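RV0130 (Mycobacterium tuberculosis, PDB 2C2I) probably catalyses the reversible hydration of trans-2-enoyl-CoA to (3R)-3-hydroxyacyl-CoA as a homodimeric hotdog-fold hydratase of fatty acid metabolism. Local coordinates at residues 129-134 with 138-143; 22-27 with 70-75; 115-118 with 122-125. All blocks are in the same frame, centred on the assembly; numbering follows the deposited sequence.

Contact 1. Residues 129-134 with 138-143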
loop_
_atom_site.group_PDB
_atom_site.type_symbol
_atom_site.label_atom_id
_atom_site.label_comp_id
_atom_site.label_asym_id
_atom_site.label_seq_id
_atom_site.Cartn_x
_atom_site.Cartn_y
_atom_site.Cartn_z
ATOM N N THR A 129 2.484 -13.490 -0.423
ATOM C CA THR A 129 3.640 -13.132 0.396
ATOM C C THR A 129 3.219 -13.145 1.859
ATOM O O THR A 129 2.102 -12.738 2.205
ATOM C CB THR A 129 4.249 -11.741 0.024
ATOM O OG1 THR A 129 4.601 -11.699 -1.379
ATOM C CG2 THR A 129 5.506 -11.446 0.819
ATOM N N THR A 130 4.119 -13.633 2.705
ATOM C CA THR A 130 3.979 -13.480 4.118
ATOM C C THR A 130 5.186 -12.718 4.566
ATOM O O THR A 130 6.302 -13.089 4.224
ATOM C CB THR A 130 3.861 -14.856 4.815
ATOM O OG1 THR A 130 2.573 -15.389 4.503
ATOM C CG2 THR A 130 3.976 -14.703 6.338
ATOM N N VAL A 131 4.961 -11.625 5.298
ATOM C CA VAL A 131 6.046 -10.863 5.888
ATOM C C VAL A 131 6.051 -11.182 7.386
ATOM O O VAL A 131 5.072 -10.902 8.092
ATOM C CB VAL A 131 5.881 -9.322 5.670
ATOM C CG1 VAL A 131 7.103 -8.567 6.183
ATOM C CG2 VAL A 131 5.688 -8.993 4.195
ATOM N N GLU A 132 7.144 -11.785 7.859
ATOM C CA GLU A 132 7.315 -12.023 9.294
ATOM C C GLU A 132 8.065 -10.870 9.929
ATOM O O GLU A 132 8.837 -10.186 9.261
ATOM C CB GLU A 132 8.059 -13.337 9.544
ATOM C CG GLU A 132 9.516 -13.337 9.145
ATOM C CD GLU A 132 10.139 -14.728 9.327
ATOM O OE1 GLU A 132 10.051 -15.290 10.446
ATOM O OE2 GLU A 132 10.692 -15.260 8.351
ATOM N N VAL A 133 7.854 -10.668 11.232
ATOM C CA VAL A 133 8.614 -9.648 11.972
ATOM C C VAL A 133 9.291 -10.327 13.178
ATOM O O VAL A 133 8.649 -11.046 13.922
ATOM C CB VAL A 133 7.742 -8.367 12.331
ATOM C CG1 VAL A 133 6.377 -8.729 12.924
ATOM C CG2 VAL A 133 8.500 -7.402 13.231
ATOM N N GLU A 134 10.587 -10.095 13.331
ATOM C CA GLU A 134 11.453 -10.916 14.192
ATOM C C GLU A 134 11.055 -11.117 15.666
ATOM O O GLU A 134 11.378 -12.170 16.243
ATOM C CB GLU A 134 12.896 -10.436 14.082
ATOM C CG GLU A 134 13.943 -11.458 14.521
ATOM C CD GLU A 134 15.339 -11.011 14.198
ATOM O OE1 GLU A 134 15.632 -9.814 14.393
ATOM O OE2 GLU A 134 16.138 -11.853 13.733
ATOM N N LYS A 138 3.006 -13.772 15.153
ATOM C CA LYS A 138 2.056 -13.425 14.082
ATOM C C LYS A 138 2.788 -12.686 12.955
ATOM O O LYS A 138 3.703 -11.920 13.225
ATOM C CB LYS A 138 0.898 -12.565 14.619
ATOM C CG LYS A 138 -0.071 -13.291 15.568
ATOM C CD LYS A 138 -1.167 -12.330 16.055
ATOM C CE LYS A 138 -2.066 -12.957 17.117
ATOM N NZ LYS A 138 -1.247 -13.457 18.277
ATOM N N PRO A 139 2.388 -12.922 11.675
ATOM C CA PRO A 139 3.045 -12.184 10.582
ATOM C C PRO A 139 2.729 -10.689 10.644
ATOM O O PRO A 139 1.712 -10.296 11.220
ATOM C CB PRO A 139 2.418 -12.768 9.299
ATOM C CG PRO A 139 1.348 -13.711 9.718
ATOM C CD PRO A 139 1.367 -13.882 11.208
ATOM N N ALA A 140 3.596 -9.879 10.049
ATOM C CA ALA A 140 3.351 -8.454 9.927
ATOM C C ALA A 140 2.380 -8.203 8.789
ATOM O O ALA A 140 1.590 -7.264 8.838
ATOM C CB ALA A 140 4.634 -7.711 9.691
ATOM N N CYS A 141 2.421 -9.063 7.773
ATOM C CA CYS A 141 1.602 -8.818 6.594
ATOM C C CYS A 141 1.427 -10.125 5.843
ATOM O O CYS A 141 2.387 -10.876 5.680
ATOM C CB CYS A 141 2.302 -7.790 5.710
ATOM S SG CYS A 141 1.351 -7.357 4.215
ATOM N N VAL A 142 0.195 -10.394 5.409
ATOM C CA VAL A 142 -0.113 -11.507 4.515
ATOM C C VAL A 142 -0.841 -10.859 3.336
ATOM O O VAL A 142 -1.893 -10.252 3.513
ATOM C CB VAL A 142 -1.009 -12.587 5.148
ATOM C CG1 VAL A 142 -1.210 -13.766 4.171
ATOM C CG2 VAL A 142 -0.440 -13.094 6.492
ATOM N N ALA A 143 -0.286 -11.007 2.135
ATOM C CA ALA A 143 -0.810 -10.289 0.963
ATOM C C ALA A 143 -0.856 -11.192 -0.243
ATOM O O ALA A 143 0.031 -12.005 -0.434
ATOM C CB ALA A 143 0.068 -9.086 0.638
HETATM O O HOH W 1 2.307 -10.864 -2.503
HETATM O O HOH W 2 6.115 -12.918 12.574
#
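T129, T130 and V131 pair with A143, V142 and C141 in antiparallel register, the short strand axes running at 175° to each other and approaching to 4.7 Å. T129 and A143 form a hydrogen-bonded pair with reciprocal N-H to O bonds, T130 and V142 a non-hydrogen-bonded one. Beyond them the regular spacing breaks: V131 O accepts from two successive amides, A140 N at 2.7 Å and C141 N at 3.2 Å, while V131 N gives a nearly linear bond (178°) to C141 O. The A140 nitrogen lies almost head-on to the carbonyl, but its N-H is bent away from the line (139° at hydrogen); the C141 amide meets a lone pair in the carbonyl plane.

On one face V131 lies against C141, with CB and CG2 of V131 each 3.9 Å from C141 CB. The extra residue A140 turns its methyl toward strand 129-133, where A140 CB meets V133 CG1 at 3.8 Å; chi1 places that branch between the backbone N and carbonyl carbon of V133. On the face of T130 and V142, T130 CG2 touches P139 CB at 3.9 Å, and T130 lies alongside V142. T129 OG1 bonds S110 and Q74 and shares a water with A143 O, so this buried hydroxyl is well supplied with partners. A second water accepts from V133 N and lies 2.7 Å from K138 O, linking the two segments past the bulge. L70 of helix 70-75 packs on T129, V131 and A143, identifying their face as the one turned to the helix.

Two consecutive residues, A140 and C141, opposite the single V131 define a classic beta bulge, here in the hairpin of strands 122-133 and 141-149 within the antiparallel sheet of the hotdog fold.

Contact 2. Residues 22-27 with 70-75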
loop_
_atom_site.group_PDB
_atom_site.type_symbol
_atom_site.label_atom_id
_atom_site.label_comp_id
_atom_site.label_asym_id
_atom_site.label_seq_id
_atom_site.Cartn_x
_atom_site.Cartn_y
_atom_site.Cartn_z
ATOM N N ASP A 22 16.142 -11.388 2.564
ATOM C CA ASP A 22 16.972 -11.159 3.738
ATOM C C ASP A 22 16.126 -10.453 4.810
ATOM O O ASP A 22 15.008 -9.995 4.541
ATOM C CB ASP A 22 18.180 -10.275 3.379
ATOM C CG ASP A 22 18.913 -10.734 2.112
ATOM O OD1 ASP A 22 18.916 -11.949 1.803
ATOM O OD2 ASP A 22 19.503 -9.867 1.424
ATOM N N TRP A 23 16.647 -10.394 6.029
ATOM C CA TRP A 23 16.079 -9.525 7.053
ATOM C C TRP A 23 16.401 -8.071 6.675
ATOM O O TRP A 23 17.519 -7.761 6.229
ATOM C CB TRP A 23 16.667 -9.853 8.432
ATOM C CG TRP A 23 16.213 -11.162 9.010
ATOM C CD1 TRP A 23 16.944 -12.337 9.100
ATOM C CD2 TRP A 23 14.942 -11.439 9.605
ATOM N NE1 TRP A 23 16.188 -13.316 9.702
ATOM C CE2 TRP A 23 14.960 -12.799 10.028
ATOM C CE3 TRP A 23 13.788 -10.681 9.818
ATOM C CZ2 TRP A 23 13.860 -13.406 10.650
ATOM C CZ3 TRP A 23 12.699 -11.287 10.437
ATOM C CH2 TRP A 23 12.743 -12.639 10.846
ATOM N N VAL A 24 15.420 -7.190 6.834
ATOM C CA VAL A 24 15.633 -5.756 6.665
ATOM C C VAL A 24 15.140 -5.056 7.920
ATOM O O VAL A 24 14.115 -5.442 8.491
ATOM C CB VAL A 24 14.971 -5.152 5.368
ATOM C CG1 VAL A 24 15.257 -6.003 4.128
ATOM C CG2 VAL A 24 13.488 -4.912 5.538
ATOM N N THR A 25 15.886 -4.051 8.362
ATOM C CA THR A 25 15.529 -3.311 9.573
ATOM C C THR A 25 14.695 -2.091 9.189
ATOM O O THR A 25 15.097 -1.309 8.325
ATOM C CB THR A 25 16.788 -2.891 10.368
ATOM O OG1 THR A 25 17.498 -4.065 10.772
ATOM C CG2 THR A 25 16.411 -2.053 11.612
ATOM N N ILE A 26 13.529 -1.956 9.817
ATOM C CA ILE A 26 12.641 -0.805 9.569
ATOM C C ILE A 26 12.967 0.298 10.576
ATOM O O ILE A 26 12.765 0.123 11.778
ATOM C CB ILE A 26 11.143 -1.220 9.622
ATOM C CG1 ILE A 26 10.819 -2.285 8.553
ATOM C CG2 ILE A 26 10.205 -0.015 9.455
ATOM C CD1 ILE A 26 11.485 -2.057 7.173
ATOM N N THR A 27 13.486 1.415 10.076
ATOM C CA THR A 27 13.967 2.505 10.948
ATOM C C THR A 27 12.959 3.630 11.133
ATOM O O THR A 27 12.030 3.775 10.340
ATOM C CB THR A 27 15.278 3.129 10.427
ATOM O OG1 THR A 27 15.062 3.789 9.173
ATOM C CG2 THR A 27 16.366 2.057 10.284
ATOM N N LEU A 70 6.961 -4.910 -0.403
ATOM C CA LEU A 70 6.913 -6.113 -1.247
ATOM C C LEU A 70 7.864 -6.080 -2.452
ATOM O O LEU A 70 8.590 -7.054 -2.695
ATOM C CB LEU A 70 5.466 -6.466 -1.665
ATOM C CG LEU A 70 4.792 -7.588 -0.881
ATOM C CD1 LEU A 70 4.877 -7.325 0.647
ATOM C CD2 LEU A 70 3.344 -7.751 -1.390
ATOM N N PRO A 71 7.851 -4.985 -3.236
ATOM C CA PRO A 71 8.820 -4.900 -4.343
ATOM C C PRO A 71 10.298 -5.075 -3.942
ATOM O O PRO A 71 11.002 -5.888 -4.553
ATOM C CB PRO A 71 8.544 -3.510 -4.949
ATOM C CG PRO A 71 7.032 -3.283 -4.629
ATOM C CD PRO A 71 6.914 -3.837 -3.230
ATOM N N ARG A 72 10.765 -4.347 -2.935
ATOM C CA ARG A 72 12.171 -4.492 -2.492
ATOM C C ARG A 72 12.462 -5.936 -2.075
ATOM O O ARG A 72 13.485 -6.504 -2.445
ATOM C CB ARG A 72 12.486 -3.564 -1.314
ATOM C CG ARG A 72 13.832 -3.819 -0.656
ATOM C CD ARG A 72 14.083 -2.868 0.497
ATOM N NE ARG A 72 15.448 -3.010 0.987
ATOM C CZ ARG A 72 15.863 -2.598 2.180
ATOM N NH1 ARG A 72 15.019 -2.004 3.014
ATOM N NH2 ARG A 72 17.129 -2.791 2.539
ATOM N N LEU A 73 11.565 -6.507 -1.288
ATOM C CA LEU A 73 11.809 -7.835 -0.704
ATOM C C LEU A 73 11.767 -8.931 -1.778
ATOM O O LEU A 73 12.595 -9.860 -1.777
ATOM C CB LEU A 73 10.848 -8.078 0.458
ATOM C CG LEU A 73 10.945 -7.098 1.655
ATOM C CD1 LEU A 73 9.944 -7.454 2.739
ATOM C CD2 LEU A 73 12.329 -7.049 2.253
ATOM N N GLN A 74 10.821 -8.809 -2.703
ATOM C CA GLN A 74 10.704 -9.742 -3.837
ATOM C C GLN A 74 11.888 -9.611 -4.812
ATOM O O GLN A 74 12.336 -10.601 -5.359
ATOM C CB GLN A 74 9.357 -9.572 -4.541
ATOM C CG GLN A 74 8.189 -10.059 -3.666
ATOM C CD GLN A 74 6.823 -9.607 -4.150
ATOM O OE1 GLN A 74 6.701 -8.923 -5.162
ATOM N NE2 GLN A 74 5.782 -9.983 -3.407
ATOM N N HIS A 75 12.437 -8.403 -4.952
ATOM C CA HIS A 75 13.636 -8.188 -5.790
ATOM C C HIS A 75 14.857 -8.956 -5.250
ATOM O O HIS A 75 15.717 -9.387 -6.030
ATOM C CB HIS A 75 13.936 -6.688 -5.910
ATOM C CG HIS A 75 15.058 -6.357 -6.847
ATOM N ND1 HIS A 75 14.877 -6.244 -8.209
ATOM C CD2 HIS A 75 16.366 -6.089 -6.618
ATOM C CE1 HIS A 75 16.024 -5.928 -8.783
ATOM N NE2 HIS A 75 16.945 -5.831 -7.842
HETATM O O HOH W 3 14.958 -0.847 5.798
#
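V24 meets R72 and L73 of helix 70-75 with both of its methyl groups. The tightest approach is apolar, V24 CG1 to L73 CD2 at 3.6 Å, and V24 CG2 reaches the same leucine methyl at 4.1 Å. V24 CG1 also sits 3.9 Å above the guanidinium plane of R72, over its centre, so the valine covers one face of the flat group and the contact is one of aliphatic packing against a planar cation. V24 CB, 3.9 Å from R72 NH1, supports this reading.

The arginine gets there by stretching out from the helix: CG stands opposite the backbone N (chi1 170°), and the chain stays extended as far as NE. At the guanidinium edge, in its plane, a water accepts from R72 NH1 at 3.0 Å and donates to T25 O at 2.6 Å. This bridge ties the end of the arginine to the strand backbone one residue beyond V24 and would favour the orientation that presents a face to the valine.

V24 is itself fixed by backbone hydrogen bonding with V106, whose side chain it also touches, while R72 packs on T38 of the second subunit. The contact thus joins strand 17-25, outermost of the sheet within this chain and beside strand 105-119, to helix 70-75, which carries L70 across to strands 122-133 and 141-149 and, through P71 and R72, borders the dimer partner.

Contact 3. Residues 115-118 with 122-125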
loop_
_atom_site.group_PDB
_atom_site.type_symbol
_atom_site.label_atom_id
_atom_site.label_comp_id
_atom_site.label_asym_id
_atom_site.label_seq_id
_atom_site.Cartn_x
_atom_site.Cartn_y
_atom_site.Cartn_z
ATOM N N VAL A 115 0.146 -17.114 -13.399
ATOM C CA VAL A 115 0.677 -16.175 -14.352
ATOM C C VAL A 115 -0.285 -16.138 -15.508
ATOM O O VAL A 115 -0.637 -17.186 -16.037
ATOM C CB VAL A 115 2.061 -16.614 -14.880
ATOM C CG1 VAL A 115 2.524 -15.670 -15.969
ATOM C CG2 VAL A 115 3.096 -16.667 -13.716
ATOM N N GLU A 116 -0.722 -14.944 -15.866
ATOM C CA GLU A 116 -1.633 -14.747 -16.979
ATOM C C GLU A 116 -0.919 -13.962 -18.080
ATOM O O GLU A 116 -0.405 -12.865 -17.846
ATOM C CB GLU A 116 -2.869 -13.990 -16.516
ATOM C CG GLU A 116 -3.912 -13.792 -17.620
ATOM C CD GLU A 116 -5.170 -13.086 -17.132
ATOM O OE1 GLU A 116 -5.270 -12.730 -15.925
ATOM O OE2 GLU A 116 -6.083 -12.892 -17.971
ATOM N N ASP A 117 -0.891 -14.532 -19.282
ATOM C CA ASP A 117 -0.311 -13.853 -20.427
ATOM C C ASP A 117 -1.358 -12.868 -20.950
ATOM O O ASP A 117 -2.515 -13.233 -21.196
ATOM C CB ASP A 117 0.110 -14.906 -21.460
ATOM C CG ASP A 117 0.659 -14.326 -22.752
ATOM O OD1 ASP A 117 0.818 -13.095 -22.887
ATOM O OD2 ASP A 117 0.923 -15.145 -23.665
ATOM N N LEU A 118 -0.956 -11.605 -21.072
ATOM C CA LEU A 118 -1.878 -10.545 -21.470
ATOM C C LEU A 118 -1.721 -10.196 -22.940
ATOM O O LEU A 118 -2.548 -9.459 -23.489
ATOM C CB LEU A 118 -1.679 -9.288 -20.615
ATOM C CG LEU A 118 -2.012 -9.427 -19.124
ATOM C CD1 LEU A 118 -1.953 -8.051 -18.482
ATOM C CD2 LEU A 118 -3.376 -10.053 -18.906
ATOM N N THR A 122 3.940 -9.087 -22.294
ATOM C CA THR A 122 3.368 -8.612 -21.023
ATOM C C THR A 122 2.576 -9.714 -20.303
ATOM O O THR A 122 1.578 -10.241 -20.825
ATOM C CB THR A 122 2.446 -7.397 -21.258
ATOM O OG1 THR A 122 3.243 -6.266 -21.659
ATOM C CG2 THR A 122 1.634 -7.044 -20.003
ATOM N N VAL A 123 3.040 -10.056 -19.110
ATOM C CA VAL A 123 2.370 -11.081 -18.306
ATOM C C VAL A 123 2.064 -10.531 -16.910
ATOM O O VAL A 123 2.705 -9.594 -16.460
ATOM C CB VAL A 123 3.162 -12.400 -18.224
ATOM C CG1 VAL A 123 3.581 -12.884 -19.630
ATOM C CG2 VAL A 123 4.367 -12.270 -17.315
ATOM N N GLN A 124 1.061 -11.106 -16.264
ATOM C CA GLN A 124 0.629 -10.658 -14.956
ATOM C C GLN A 124 0.781 -11.816 -13.994
ATOM O O GLN A 124 0.161 -12.851 -14.197
ATOM C CB GLN A 124 -0.847 -10.307 -15.069
ATOM C CG GLN A 124 -1.416 -9.552 -13.942
ATOM C CD GLN A 124 -2.466 -8.593 -14.462
ATOM O OE1 GLN A 124 -2.144 -7.490 -14.927
ATOM N NE2 GLN A 124 -3.718 -9.008 -14.412
ATOM N N ALA A 125 1.587 -11.620 -12.956
ATOM C CA ALA A 125 1.850 -12.659 -11.961
ATOM C C ALA A 125 1.075 -12.356 -10.678
ATOM O O ALA A 125 1.145 -11.241 -10.169
ATOM C CB ALA A 125 3.308 -12.724 -11.671
HETATM O O HOH W 4 -3.994 -11.753 -13.768
#
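E116 N donates to Q124 O at 2.8 Å, and Q124 N returns a bond of the same length to E116 O. Their N-H...O angles of 171° and 162° show nearly straight bonds, although each donor is tilted somewhat from the acceptor's carbonyl plane. L118 N adds a further bond to T122 O, and the non-hydrogen-bonded pairs V115 with A125 and D117 with V123 complete the antiparallel register.

The same E116-Q124 pair is joined again at its side-chain ends. A water donates to E116 OE1 at 2.7 Å and accepts from Q124 NE2 at 2.8 Å, spanning a direct OE1 to NE2 separation of 4.3 Å. Q124 OE1 is taken by R148 NE, so the two ends of the amide have different partners and its rotation is defined. L118 CD1 lies 3.6 Å from Q124 OE1 and 4.0 Å from T122 CG2, forming an apolar border beside the amide. By similarity, Q124 and R148 contribute to the substrate site of the homodimeric partner, and the bonding observed is consistent with the arginine positioning the glutamine.

On the opposite face V115 CG1 rests 4.0 Å from V123 CB; the torsion (chi1 175°) turns CG1 towards this diagonally placed valine. D117 OD1 accepts from G119 N, two residues on, near the end of strand 105-119.

The pairing occupies the turn end of the hairpin formed by strands 105-119 and 122-133. Helix 7-12 packs on the face bearing V115 and V123, and strand 141-149 continues the sheet beyond 122-125 through backbone bonds of V123 with Y149 and A125 with V147.

Along the chain contact 2 closes first, contact 3 follows and contact 1 comes last, yet all three reach one antiparallel sheet, ordered 17-25, 105-119, 122-133, 141-149, 86-95. Contacts 1 and 3 use opposite ends of strand 122-133, their centres about 25 Å apart, and pair it with its two neighbours. Contact 2 lies about 12 Å from contact 1, centre to centre, and touches it directly: W23 packs on E132 and E134, and L70 CD1 is 4.0 Å from V131 CG2. Contacts 2 and 3 are about 24 Å apart between centres, about 8 Å between nearest atoms. Helix 70-75 thus packs close to the chain centre, whereas contact 3, with Q124 of the substrate site by similarity, is centred about 20 Å from it.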